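Local coordinates for protein ATP-dependent CLP protease, putative (Plasmodium falciparum, PDB 2F6I) that probably degrades proteins to small peptides in an ATP-dependent manner, this chain being the ClpP-type serine protease catalytic domain of a longer protein, at residues C[44-47]-C[51-54]; C[58-63]-C[69-74]; C[86-91]-C[112-117]; C[131-136]-C[160-165]; C[182-187]-C[192-197]. One frame throughout, in Å; residues are numbered along the deposited sequence.

Interaction 1 (C[44-47]-C[51-54]); sequences LTDE and KTAD
Asp46 and Glu47 meet Thr52 at the turn from strand 41-44 into helix 50-66, the first connection of a beta-alpha-beta unit in this ClpP fold. Leu44 ends the strand and is still bonded through its backbone to Asn76 of the neighbouring strand 71-77. At Thr45 the chain leaves the sheet, and its hydroxyl OG1 turns to another chain, hydrogen-bonding Asp54 OD1 of the third subunit. Asp46 is the residue whose CA comes nearest the helix, 7.2 Å from the CA of Thr52, and its CB rests 3.9 Å from Thr52 CG2. Its carboxylate does not pair with the lysine ahead of Thr52: Asp46 OD2 and Lys51 NZ stay 6.4 Å apart, and Lys51 NZ has a salt bridge to Glu55 instead. Glu47 contributes its backbone, while its carboxylate end leads off from the helix. The burial between the segments is small, 115 Å², and one hydrogen bond crosses it. Thr52 OG1 is also the acceptor for Asn49 N, one half of a capping box, in which a side chain in the first turn closes back on the residue before the helix. With OG1 held between the backbone N and the carbonyl carbon (chi1 63°), Thr52 OG1 donates to Glu47 O at 2.7 Å, in the carbonyl plane on a lone pair, with a C=O...OG1 angle of 144°.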
# COMPACT_ATOMS: atom_id res chain seq x y z
N LEU C 44 7.13 33.42 -10.67
CA LEU C 44 5.86 32.79 -10.34
C LEU C 44 5.84 31.63 -11.31
O LEU C 44 5.11 31.64 -12.30
CB LEU C 44 4.69 33.75 -10.60
CG LEU C 44 3.28 33.18 -10.42
CD1 LEU C 44 3.14 32.56 -9.05
CD2 LEU C 44 2.25 34.29 -10.61
N THR C 45 6.67 30.63 -11.03
CA THR C 45 6.79 29.47 -11.89
C THR C 45 6.28 28.18 -11.27
O THR C 45 6.66 27.08 -11.69
CB THR C 45 8.26 29.27 -12.33
OG1 THR C 45 9.10 29.21 -11.17
CG2 THR C 45 8.71 30.42 -13.21
N ASP C 46 5.41 28.31 -10.28
CA ASP C 46 4.82 27.16 -9.60
C ASP C 46 3.31 27.24 -9.71
O ASP C 46 2.78 28.22 -10.21
CB ASP C 46 5.21 27.15 -8.12
CG ASP C 46 6.11 25.99 -7.75
OD1 ASP C 46 5.84 24.86 -8.20
OD2 ASP C 46 7.08 26.21 -6.99
N GLU C 47 2.63 26.21 -9.23
CA GLU C 47 1.18 26.21 -9.23
C GLU C 47 0.77 27.24 -8.19
O GLU C 47 1.53 27.52 -7.26
CB GLU C 47 0.65 24.84 -8.81
CG GLU C 47 0.74 23.77 -9.89
CD GLU C 47 0.56 22.37 -9.34
OE1 GLU C 47 -0.29 22.19 -8.43
OE2 GLU C 47 1.25 21.45 -9.82
N LYS C 51 0.53 27.73 -0.19
CA LYS C 51 1.95 27.97 0.07
C LYS C 51 2.63 28.99 -0.83
O LYS C 51 3.22 29.96 -0.35
CB LYS C 51 2.71 26.64 -0.00
CG LYS C 51 4.20 26.76 0.28
CD LYS C 51 4.87 25.39 0.26
CE LYS C 51 6.37 25.51 0.49
NZ LYS C 51 7.03 26.31 -0.58
N THR C 52 2.54 28.79 -2.14
CA THR C 52 3.18 29.69 -3.09
C THR C 52 2.59 31.10 -3.08
O THR C 52 3.31 32.09 -3.23
CB THR C 52 3.14 29.11 -4.52
OG1 THR C 52 1.78 28.98 -4.95
CG2 THR C 52 3.81 27.74 -4.53
N ALA C 53 1.28 31.19 -2.89
CA ALA C 53 0.61 32.49 -2.84
C ALA C 53 1.10 33.26 -1.62
O ALA C 53 1.32 34.47 -1.68
CB ALA C 53 -0.90 32.30 -2.78
N ASP C 54 1.28 32.55 -0.51
CA ASP C 54 1.75 33.15 0.73
C ASP C 54 3.16 33.70 0.58
O ASP C 54 3.47 34.79 1.06
CB ASP C 54 1.71 32.13 1.87
CG ASP C 54 2.41 32.62 3.13
OD1 ASP C 54 1.98 33.67 3.68
OD2 ASP C 54 3.38 31.97 3.57

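Interaction 2 (C[58-63]-C[69-74]); sequences SQLLYL and NDIKIY
Helix 58-63 and strand 71-74 run nearly antiparallel, Leu63 facing Ile71 and Leu60 facing the strand farther along: the segment axes make 160° and approach to 10.9 Å. The CA atoms of Leu63 and Ile71, 8.0 Å apart, are the nearest CA pair, and no hydrogen bond crosses; the contact is made by branched aliphatic side chains. Ile71 does most of the touching. Its CD1 methyl lies 3.9 Å from Leu63 CB, and its CG2 branch meets the other end of that residue, Leu63 CD1, at 4.0 Å. This is the helix-on-sheet layer of the beta-alpha-beta unit formed by strand 41-44, helix 50-66 and strand 71-77, in which the helix returns the chain to the start of the next parallel strand. One turn earlier on the helix, Leu60 CD2 bridges two strand residues, 4.2 Å from Ile71 CD1 and 4.1 Å from Ile73 CD1. Leu60 and Ile73 cross at about a right angle, whereas Leu60 lies more slantwise over Ile71. In both isoleucines CG1 is anti to the carbonyl carbon (chi1 -65° in Ile71), which places CD1 against the leucines. Ile42 of strand 41-44 touches both leucines, and Phe92 of helix 82-94 packs on Leu60 and Ile73.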
# COMPACT_ATOMS: atom_id res chain seq x y z
N SER C 58 4.25 37.65 0.64
CA SER C 58 5.27 38.08 1.59
C SER C 58 6.35 38.87 0.86
O SER C 58 6.74 39.95 1.28
CB SER C 58 5.92 36.88 2.27
OG SER C 58 5.00 36.22 3.13
N GLN C 59 6.81 38.29 -0.25
CA GLN C 59 7.85 38.90 -1.07
C GLN C 59 7.44 40.24 -1.65
O GLN C 59 8.25 41.18 -1.68
CB GLN C 59 8.25 37.92 -2.18
CG GLN C 59 9.10 36.77 -1.67
CD GLN C 59 8.95 35.51 -2.49
OE1 GLN C 59 8.96 35.55 -3.72
NE2 GLN C 59 8.82 34.38 -1.81
N LEU C 60 6.21 40.35 -2.12
CA LEU C 60 5.73 41.60 -2.69
C LEU C 60 5.68 42.67 -1.62
O LEU C 60 6.18 43.78 -1.81
CB LEU C 60 4.34 41.41 -3.32
CG LEU C 60 4.31 40.60 -4.62
CD1 LEU C 60 2.89 40.29 -5.02
CD2 LEU C 60 5.02 41.38 -5.71
N LEU C 61 5.08 42.34 -0.48
CA LEU C 61 4.98 43.28 0.63
C LEU C 61 6.37 43.70 1.10
O LEU C 61 6.60 44.85 1.46
CB LEU C 61 4.20 42.67 1.80
CG LEU C 61 2.72 42.41 1.55
CD1 LEU C 61 2.12 41.68 2.74
CD2 LEU C 61 2.00 43.72 1.31
N TYR C 62 7.31 42.75 1.09
CA TYR C 62 8.67 43.04 1.52
C TYR C 62 9.34 44.03 0.58
O TYR C 62 9.89 45.04 1.03
CB TYR C 62 9.50 41.75 1.59
CG TYR C 62 10.97 42.01 1.89
CD1 TYR C 62 11.88 42.26 0.87
CD2 TYR C 62 11.43 42.03 3.21
CE1 TYR C 62 13.22 42.53 1.15
CE2 TYR C 62 12.76 42.30 3.50
CZ TYR C 62 13.65 42.55 2.46
OH TYR C 62 14.97 42.82 2.74
N LEU C 63 9.30 43.74 -0.71
CA LEU C 63 9.91 44.62 -1.70
C LEU C 63 9.32 46.03 -1.62
O LEU C 63 10.04 47.01 -1.50
CB LEU C 63 9.73 44.06 -3.11
CG LEU C 63 10.49 42.78 -3.45
CD1 LEU C 63 10.14 42.33 -4.87
CD2 LEU C 63 11.99 43.03 -3.33
N ASN C 69 10.08 51.15 -6.48
CA ASN C 69 10.48 51.02 -7.87
C ASN C 69 9.73 49.84 -8.48
O ASN C 69 9.04 49.11 -7.79
CB ASN C 69 11.99 50.79 -7.98
CG ASN C 69 12.79 51.93 -7.38
OD1 ASN C 69 12.47 53.10 -7.58
ND2 ASN C 69 13.85 51.59 -6.64
N ASP C 70 9.88 49.67 -9.79
CA ASP C 70 9.20 48.58 -10.49
C ASP C 70 9.64 47.18 -10.07
O ASP C 70 10.83 46.91 -9.89
CB ASP C 70 9.37 48.75 -12.00
CG ASP C 70 8.45 49.81 -12.58
OD1 ASP C 70 8.22 50.84 -11.90
OD2 ASP C 70 7.97 49.62 -13.71
N ILE C 71 8.66 46.30 -9.93
CA ILE C 71 8.89 44.90 -9.58
C ILE C 71 8.59 44.09 -10.84
O ILE C 71 7.52 44.24 -11.44
CB ILE C 71 7.95 44.44 -8.45
CG1 ILE C 71 8.26 45.19 -7.16
CG2 ILE C 71 8.09 42.94 -8.24
CD1 ILE C 71 7.32 44.87 -6.02
N LYS C 72 9.52 43.23 -11.24
CA LYS C 72 9.33 42.40 -12.42
C LYS C 72 8.99 40.97 -12.00
O LYS C 72 9.65 40.39 -11.14
CB LYS C 72 10.58 42.38 -13.29
CG LYS C 72 10.44 41.51 -14.52
CD LYS C 72 11.76 41.35 -15.27
CE LYS C 72 12.22 42.65 -15.91
NZ LYS C 72 13.46 42.43 -16.70
N ILE C 73 7.96 40.40 -12.62
CA ILE C 73 7.54 39.04 -12.31
C ILE C 73 7.45 38.14 -13.54
O ILE C 73 6.63 38.38 -14.43
CB ILE C 73 6.16 39.04 -11.60
CG1 ILE C 73 6.25 39.80 -10.28
CG2 ILE C 73 5.70 37.61 -11.35
CD1 ILE C 73 4.97 39.79 -9.47
N TYR C 74 8.29 37.11 -13.58
CA TYR C 74 8.26 36.16 -14.69
C TYR C 74 7.15 35.18 -14.34
O TYR C 74 7.08 34.70 -13.21
CB TYR C 74 9.59 35.42 -14.82
CG TYR C 74 10.74 36.26 -15.31
CD1 TYR C 74 11.77 36.64 -14.45
CD2 TYR C 74 10.80 36.68 -16.64
CE1 TYR C 74 12.85 37.40 -14.91
CE2 TYR C 74 11.87 37.45 -17.11
CZ TYR C 74 12.89 37.81 -16.23
OH TYR C 74 13.95 38.56 -16.68

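Interaction 3 (C[86-91]-C[112-117]); sequences LAILDI and SVILAS
Ile114 O, near the C-terminal end of helix 109-116, is gripped twice by Ser117: by OG at 2.7 Å and by the backbone N at 3.1 Å. Both donors come from the same face of the carbonyl plane. The hydroxyl approaches well bent, with a C=O...OG angle of 113° and a tilt of 28° from that plane. Ser117 OG sits between its own backbone N and carbonyl carbon (chi1 60°), which points it at Ile114 O and fixes its rotation. The serine so held is then covered from helix 82-94: Leu89 CD1 lies 3.5 Å from Ser117 OG and 3.7 Å from Ser117 CB, a methyl laid against a hydroxyl whose proton is already engaged. The other branch of the same leucine, Leu89 CD2, faces Val113 CG1 more loosely at 4.4 Å. On the adjacent side of the interface, Ile88 CG2 meets Ile114 CD1 at 3.9 Å, the two side chains crossing at about a right angle. The CA atoms of Leu89 and Ile114 are 6.5 Å apart. Phe92 packs against Ile114 and Ser117, Phe168 of helix 151-169 covers Val113 and Ser117, and Leu205 of the second subunit packs on Leu89. The Val113 side chain lies about 11 Å from that of His134, the predicted active-site residue; in ClpP peptidases the helix equivalent to 109-116 begins at the nucleophilic serine.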
# COMPACT_ATOMS: atom_id res chain seq x y z
N LEU C 86 -6.89 35.45 -6.34
CA LEU C 86 -7.50 36.75 -6.11
C LEU C 86 -6.81 37.46 -4.95
O LEU C 86 -6.82 38.69 -4.87
CB LEU C 86 -8.99 36.58 -5.83
CG LEU C 86 -9.76 36.09 -7.05
CD1 LEU C 86 -11.17 35.66 -6.67
CD2 LEU C 86 -9.79 37.20 -8.10
N ALA C 87 -6.20 36.68 -4.06
CA ALA C 87 -5.48 37.25 -2.92
C ALA C 87 -4.22 37.93 -3.45
O ALA C 87 -3.89 39.05 -3.05
CB ALA C 87 -5.11 36.17 -1.93
N ILE C 88 -3.53 37.24 -4.35
CA ILE C 88 -2.31 37.79 -4.93
C ILE C 88 -2.67 39.04 -5.73
O ILE C 88 -1.92 40.02 -5.73
CB ILE C 88 -1.64 36.77 -5.87
CG1 ILE C 88 -1.11 35.59 -5.05
CG2 ILE C 88 -0.51 37.43 -6.64
CD1 ILE C 88 -0.45 34.51 -5.87
N LEU C 89 -3.82 39.01 -6.39
CA LEU C 89 -4.28 40.15 -7.18
C LEU C 89 -4.50 41.36 -6.27
O LEU C 89 -4.11 42.48 -6.62
CB LEU C 89 -5.58 39.79 -7.91
CG LEU C 89 -5.98 40.68 -9.09
CD1 LEU C 89 -4.93 40.57 -10.19
CD2 LEU C 89 -7.34 40.26 -9.62
N ASP C 90 -5.12 41.13 -5.11
CA ASP C 90 -5.36 42.22 -4.16
C ASP C 90 -4.04 42.85 -3.75
O ASP C 90 -3.89 44.07 -3.76
CB ASP C 90 -6.08 41.71 -2.91
CG ASP C 90 -7.59 41.65 -3.08
OD1 ASP C 90 -8.12 42.43 -3.90
OD2 ASP C 90 -8.24 40.85 -2.38
N ILE C 91 -3.08 42.01 -3.38
CA ILE C 91 -1.76 42.48 -2.96
C ILE C 91 -1.11 43.25 -4.09
O ILE C 91 -0.48 44.29 -3.87
CB ILE C 91 -0.85 41.29 -2.54
CG1 ILE C 91 -1.46 40.57 -1.33
CG2 ILE C 91 0.54 41.79 -2.20
CD1 ILE C 91 -1.66 41.47 -0.12
N SER C 112 -2.92 33.73 -15.81
CA SER C 112 -3.16 34.57 -16.97
C SER C 112 -3.70 35.93 -16.53
O SER C 112 -3.32 36.96 -17.08
CB SER C 112 -4.17 33.90 -17.91
OG SER C 112 -3.61 32.75 -18.52
N VAL C 113 -4.58 35.92 -15.54
CA VAL C 113 -5.16 37.15 -15.03
C VAL C 113 -4.08 38.02 -14.38
O VAL C 113 -4.05 39.24 -14.59
CB VAL C 113 -6.26 36.87 -13.99
CG1 VAL C 113 -6.82 38.19 -13.47
CG2 VAL C 113 -7.37 36.03 -14.61
N ILE C 114 -3.21 37.39 -13.60
CA ILE C 114 -2.13 38.12 -12.94
C ILE C 114 -1.24 38.72 -14.02
O ILE C 114 -0.79 39.87 -13.91
CB ILE C 114 -1.29 37.19 -12.05
CG1 ILE C 114 -2.14 36.70 -10.87
CG2 ILE C 114 -0.05 37.92 -11.55
CD1 ILE C 114 -1.44 35.68 -9.99
N LEU C 115 -0.98 37.94 -15.07
CA LEU C 115 -0.16 38.40 -16.18
C LEU C 115 -0.80 39.66 -16.78
O LEU C 115 -0.13 40.66 -17.03
CB LEU C 115 -0.08 37.31 -17.25
CG LEU C 115 0.52 37.66 -18.62
CD1 LEU C 115 1.99 38.06 -18.47
CD2 LEU C 115 0.38 36.46 -19.54
N ALA C 116 -2.12 39.60 -16.98
CA ALA C 116 -2.87 40.70 -17.56
C ALA C 116 -3.03 41.93 -16.66
O ALA C 116 -3.34 43.02 -17.14
CB ALA C 116 -4.24 40.21 -18.00
N SER C 117 -2.81 41.76 -15.36
CA SER C 117 -2.95 42.88 -14.44
C SER C 117 -1.68 43.71 -14.31
O SER C 117 -1.63 44.65 -13.52
CB SER C 117 -3.38 42.38 -13.06
OG SER C 117 -2.42 41.50 -12.52

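Interaction 4 (C[131-136]-C[160-165]); sequences IMIHQP and LLYHYL
This is a small apolar contact, 148 Å² in all, between Ile133, in the chain leading from strand 130-132 to His134, and one face of the long helix 151-169, where Tyr162 and Leu165 receive it. No hydrogen bond crosses, and the backbones stay well apart, the nearest CA atoms being those of Ile133 and Tyr162 at 8.8 Å. On the 131-136 side the close contacts are all made by Ile133. Its CG2 methyl, set anti to the backbone N (chi1 -56° for CG1), reaches both helix residues: it approaches the Tyr162 ring at its edge, near the ring plane, 4.3 Å from CE1, and lies 4.1 Å from Leu165 CD2. That leucine methyl is embraced by the isoleucine as a whole, since Ile133 CG1 and Ile133 CD1 also each come to 4.1 Å from Leu165 CD2. The two side chains pass at a slant, not end on. Helix 173-181 closes the cluster, with Ile176 against Tyr162 and Leu165 and Ser180 against Ile133; Tyr162 OH makes a weak hydrogen bond to Ser180 OG. Immediately after Ile133, the CB of His134 points away from the helix. One face of its imidazole carries Met132 CG, 3.3 Å above the ring plane, and Asp183 also touches the His134 side chain. Helix 151-169 therefore packs behind the loop that presents His134, the predicted active-site histidine, consistent with the serine protease site of ClpP peptidases.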
# COMPACT_ATOMS: atom_id res chain seq x y z
N ILE C 131 -0.93 30.68 -23.75
CA ILE C 131 -1.81 31.31 -22.78
C ILE C 131 -3.26 30.86 -22.95
O ILE C 131 -3.77 30.79 -24.07
CB ILE C 131 -1.73 32.85 -22.93
CG1 ILE C 131 -0.28 33.30 -22.78
CG2 ILE C 131 -2.60 33.52 -21.89
CD1 ILE C 131 -0.05 34.76 -23.08
N MET C 132 -3.92 30.57 -21.84
CA MET C 132 -5.31 30.13 -21.85
C MET C 132 -6.07 30.71 -20.67
O MET C 132 -5.47 31.18 -19.70
CB MET C 132 -5.37 28.60 -21.78
CG MET C 132 -4.82 28.04 -20.49
SD MET C 132 -3.82 26.58 -20.78
CE MET C 132 -2.65 27.25 -21.96
N ILE C 133 -7.40 30.67 -20.74
CA ILE C 133 -8.23 31.21 -19.68
C ILE C 133 -8.71 30.14 -18.70
O ILE C 133 -8.82 30.38 -17.50
CB ILE C 133 -9.46 31.93 -20.28
CG1 ILE C 133 -8.99 33.00 -21.26
CG2 ILE C 133 -10.30 32.54 -19.17
CD1 ILE C 133 -10.12 33.69 -22.00
N HIS C 134 -8.98 28.95 -19.23
CA HIS C 134 -9.45 27.82 -18.43
C HIS C 134 -8.40 27.34 -17.42
O HIS C 134 -7.27 27.84 -17.41
CB HIS C 134 -9.83 26.66 -19.36
CG HIS C 134 -8.68 26.16 -20.19
ND1 HIS C 134 -7.93 25.07 -19.83
CD2 HIS C 134 -8.15 26.63 -21.34
CE1 HIS C 134 -6.97 24.88 -20.73
NE2 HIS C 134 -7.09 25.82 -21.66
N GLN C 135 -8.78 26.39 -16.58
CA GLN C 135 -7.87 25.84 -15.57
C GLN C 135 -7.45 24.42 -15.96
O GLN C 135 -8.23 23.48 -15.82
CB GLN C 135 -8.55 25.81 -14.20
CG GLN C 135 -9.16 27.14 -13.77
CD GLN C 135 -9.69 27.11 -12.34
OE1 GLN C 135 -8.93 27.10 -11.38
NE2 GLN C 135 -11.01 27.09 -12.21
N PRO C 136 -6.21 24.26 -16.45
CA PRO C 136 -5.68 22.95 -16.85
C PRO C 136 -5.48 21.95 -15.71
O PRO C 136 -5.44 20.74 -15.95
CB PRO C 136 -4.38 23.31 -17.56
CG PRO C 136 -3.94 24.54 -16.83
CD PRO C 136 -5.23 25.32 -16.71
N LEU C 160 -16.30 35.98 -11.22
CA LEU C 160 -15.54 37.12 -10.74
C LEU C 160 -14.20 37.18 -11.47
O LEU C 160 -13.73 38.26 -11.84
CB LEU C 160 -15.32 37.01 -9.23
CG LEU C 160 -14.59 38.15 -8.52
CD1 LEU C 160 -15.28 39.47 -8.80
CD2 LEU C 160 -14.55 37.88 -7.02
N LEU C 161 -13.59 36.02 -11.69
CA LEU C 161 -12.32 35.96 -12.39
C LEU C 161 -12.55 36.54 -13.79
O LEU C 161 -11.77 37.37 -14.26
CB LEU C 161 -11.83 34.51 -12.49
CG LEU C 161 -10.45 34.21 -13.10
CD1 LEU C 161 -10.06 32.78 -12.79
CD2 LEU C 161 -10.46 34.44 -14.60
N TYR C 162 -13.63 36.11 -14.43
CA TYR C 162 -13.97 36.59 -15.76
C TYR C 162 -14.10 38.11 -15.78
O TYR C 162 -13.56 38.76 -16.68
CB TYR C 162 -15.28 35.95 -16.25
CG TYR C 162 -15.23 34.45 -16.42
CD1 TYR C 162 -14.06 33.81 -16.85
CD2 TYR C 162 -16.35 33.66 -16.17
CE1 TYR C 162 -14.01 32.43 -17.02
CE2 TYR C 162 -16.31 32.27 -16.34
CZ TYR C 162 -15.14 31.66 -16.77
OH TYR C 162 -15.09 30.30 -16.92
N HIS C 163 -14.79 38.67 -14.80
CA HIS C 163 -14.96 40.12 -14.74
C HIS C 163 -13.63 40.86 -14.66
O HIS C 163 -13.42 41.85 -15.36
CB HIS C 163 -15.83 40.52 -13.55
CG HIS C 163 -17.30 40.37 -13.80
ND1 HIS C 163 -17.92 39.14 -13.83
CD2 HIS C 163 -18.26 41.29 -14.05
CE1 HIS C 163 -19.21 39.31 -14.10
NE2 HIS C 163 -19.44 40.60 -14.23
N TYR C 164 -12.72 40.38 -13.81
CA TYR C 164 -11.42 41.01 -13.67
C TYR C 164 -10.61 40.92 -14.96
O TYR C 164 -9.94 41.87 -15.35
CB TYR C 164 -10.63 40.38 -12.52
CG TYR C 164 -11.02 40.90 -11.16
CD1 TYR C 164 -11.43 40.04 -10.15
CD2 TYR C 164 -10.98 42.27 -10.88
CE1 TYR C 164 -11.79 40.52 -8.89
CE2 TYR C 164 -11.34 42.76 -9.63
CZ TYR C 164 -11.74 41.89 -8.64
OH TYR C 164 -12.10 42.37 -7.41
N LEU C 165 -10.69 39.77 -15.63
CA LEU C 165 -9.95 39.60 -16.88
C LEU C 165 -10.54 40.53 -17.93
O LEU C 165 -9.83 41.10 -18.76
CB LEU C 165 -10.04 38.16 -17.37
CG LEU C 165 -9.21 37.91 -18.64
CD1 LEU C 165 -7.74 38.18 -18.33
CD2 LEU C 165 -9.40 36.49 -19.14

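Interaction 5 (C[182-187]-C[192-197]); sequences RDYYMN and KQYGII
A Met-aromatic contact between Met186 and Tyr194 closes short strand 185-186 onto the last turn of helix 188-194. The thioether lies on the phenol ring in two ways. Met186 CE stands 4.2 Å from the ring centroid of Tyr194, only 6° off the ring normal, a CH-pi contact squarely over the face. The sulfur is oblique to the same ring: Met186 SD is 30° off the normal and 3.8 Å from Tyr194 CG, nearer the side where the ring joins its CB. A bend in the methionine chain (chi3 -110°) turns CE over the ring, and there the methyl also touches Ile196 CD1 at 3.8 Å, so it meets both Tyr194, the last helical residue, and Ile196 just beyond. Tyr184 adds a looser contact, its CE2 at 4.4 Å from Tyr194 CE1; this edge of Tyr184 comes to the Tyr194 ring at an oblique setting. The Tyr184 ring is itself sandwiched, with Arg182 NH2, salt-bridged to Asp179, 3.5 Å above the centre of one face and Met186 CG over the rim of the opposite one. Both helix ends are defined: Asn187 is the N-cap, its OD1 bonded to Glu190 N, while Gly195, with positive phi, closes a Schellman motif in which Gly195 N bonds Lys192 O at 2.9 Å. Tyr194 OH is held by Asp179 of helix 173-181, Thr175 and Ile176 of the same helix touch the Tyr194 side chain, and Ile196 lies against Leu115 and Ala116 of helix 109-116 and Ile131 of strand 130-132.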
# COMPACT_ATOMS: atom_id res chain seq x y z
N ARG C 182 -14.30 26.59 -23.76
CA ARG C 182 -13.86 25.80 -24.90
C ARG C 182 -12.37 25.50 -24.92
O ARG C 182 -11.81 25.16 -25.96
CB ARG C 182 -14.28 26.49 -26.21
CG ARG C 182 -13.60 27.82 -26.51
CD ARG C 182 -14.28 28.52 -27.69
NE ARG C 182 -13.57 29.72 -28.13
CZ ARG C 182 -12.57 29.72 -29.00
NH1 ARG C 182 -12.14 28.58 -29.54
NH2 ARG C 182 -11.98 30.86 -29.34
N ASP C 183 -11.73 25.59 -23.75
CA ASP C 183 -10.29 25.32 -23.64
C ASP C 183 -9.53 25.95 -24.78
O ASP C 183 -8.88 25.27 -25.58
CB ASP C 183 -10.03 23.81 -23.63
CG ASP C 183 -10.70 23.10 -22.47
OD1 ASP C 183 -10.59 23.59 -21.33
OD2 ASP C 183 -11.34 22.05 -22.71
N TYR C 184 -9.59 27.28 -24.86
CA TYR C 184 -8.93 28.01 -25.93
C TYR C 184 -7.47 28.37 -25.59
O TYR C 184 -7.20 29.06 -24.61
CB TYR C 184 -9.75 29.27 -26.24
CG TYR C 184 -9.14 30.24 -27.23
CD1 TYR C 184 -8.45 29.78 -28.35
CD2 TYR C 184 -9.29 31.61 -27.06
CE1 TYR C 184 -7.92 30.68 -29.29
CE2 TYR C 184 -8.77 32.52 -27.99
CZ TYR C 184 -8.08 32.04 -29.10
OH TYR C 184 -7.56 32.94 -30.01
N TYR C 185 -6.55 27.86 -26.40
CA TYR C 185 -5.12 28.11 -26.25
C TYR C 185 -4.70 29.20 -27.23
O TYR C 185 -5.02 29.12 -28.42
CB TYR C 185 -4.29 26.86 -26.56
CG TYR C 185 -4.30 25.80 -25.48
CD1 TYR C 185 -5.47 25.13 -25.14
CD2 TYR C 185 -3.13 25.48 -24.80
CE1 TYR C 185 -5.48 24.16 -24.15
CE2 TYR C 185 -3.12 24.50 -23.81
CZ TYR C 185 -4.30 23.85 -23.48
OH TYR C 185 -4.30 22.89 -22.50
N MET C 186 -4.00 30.21 -26.74
CA MET C 186 -3.54 31.30 -27.59
C MET C 186 -2.02 31.30 -27.67
O MET C 186 -1.35 30.80 -26.78
CB MET C 186 -3.99 32.65 -27.02
CG MET C 186 -5.49 32.86 -26.97
SD MET C 186 -5.91 34.37 -26.07
CE MET C 186 -6.65 33.69 -24.59
N ASN C 187 -1.48 31.86 -28.75
CA ASN C 187 -0.04 31.97 -28.87
C ASN C 187 0.25 33.41 -28.44
O ASN C 187 -0.68 34.19 -28.22
CB ASN C 187 0.44 31.73 -30.31
CG ASN C 187 -0.17 32.70 -31.31
OD1 ASN C 187 -0.22 33.91 -31.08
ND2 ASN C 187 -0.63 32.17 -32.44
N LYS C 192 -1.83 39.00 -27.31
CA LYS C 192 -1.73 40.45 -27.42
C LYS C 192 -3.01 41.03 -28.02
O LYS C 192 -3.57 41.99 -27.51
CB LYS C 192 -0.54 40.84 -28.28
CG LYS C 192 -0.42 42.33 -28.54
CD LYS C 192 0.73 42.62 -29.47
CE LYS C 192 0.84 44.10 -29.77
NZ LYS C 192 1.99 44.38 -30.67
N GLN C 193 -3.46 40.42 -29.11
CA GLN C 193 -4.67 40.86 -29.79
C GLN C 193 -5.88 40.74 -28.87
O GLN C 193 -6.86 41.48 -29.00
CB GLN C 193 -4.90 40.03 -31.05
CG GLN C 193 -3.72 40.03 -32.01
CD GLN C 193 -3.92 39.10 -33.18
OE1 GLN C 193 -4.24 37.92 -33.00
NE2 GLN C 193 -3.74 39.61 -34.40
N TYR C 194 -5.80 39.79 -27.94
CA TYR C 194 -6.89 39.56 -26.99
C TYR C 194 -6.86 40.65 -25.93
O TYR C 194 -7.89 40.97 -25.32
CB TYR C 194 -6.70 38.20 -26.31
CG TYR C 194 -7.97 37.59 -25.76
CD1 TYR C 194 -8.83 36.85 -26.57
CD2 TYR C 194 -8.30 37.73 -24.41
CE1 TYR C 194 -9.98 36.26 -26.06
CE2 TYR C 194 -9.46 37.14 -23.89
CZ TYR C 194 -10.29 36.41 -24.72
OH TYR C 194 -11.42 35.82 -24.20
N GLY C 195 -5.69 41.23 -25.70
CA GLY C 195 -5.56 42.29 -24.72
C GLY C 195 -4.99 41.83 -23.39
O GLY C 195 -5.11 42.53 -22.38
N ILE C 196 -4.36 40.65 -23.38
CA ILE C 196 -3.77 40.10 -22.17
C ILE C 196 -2.36 40.65 -21.95
O ILE C 196 -1.97 40.95 -20.83
CB ILE C 196 -3.71 38.55 -22.23
CG1 ILE C 196 -5.13 37.99 -22.20
CG2 ILE C 196 -2.90 38.00 -21.06
CD1 ILE C 196 -5.22 36.49 -22.40
N ILE C 197 -1.61 40.78 -23.04
CA ILE C 197 -0.25 41.33 -22.97
C ILE C 197 -0.15 42.50 -23.94
O ILE C 197 -0.92 42.59 -24.89
CB ILE C 197 0.82 40.28 -23.34
CG1 ILE C 197 0.55 39.74 -24.74
CG2 ILE C 197 0.83 39.17 -22.30
CD1 ILE C 197 1.60 38.77 -25.24

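Interactions 1 and 2 share helix 50-66 and are tied through the parallel sheet by Leu44 N and Tyr74 O, 2.8 Å apart, a probable hydrogen bond. Interaction 3 is centred about 6 Å from the chain's centre and touches all four others: Ala53 CA meets Ile88 CD1 at 3.8 Å, and Ser112 OG probably hydrogen-bonds Met132 O at 2.7 Å. Interactions 4 and 5, with centres about 10 Å apart, meet along the small mixed sheet, where Ile131 O and Met186 N are 2.7 Å apart. Interaction 4 holds His134, the predicted active-site histidine, whose side chain is about 6 Å from that of Tyr184 in interaction 5 and about 11 Å from that of Val113.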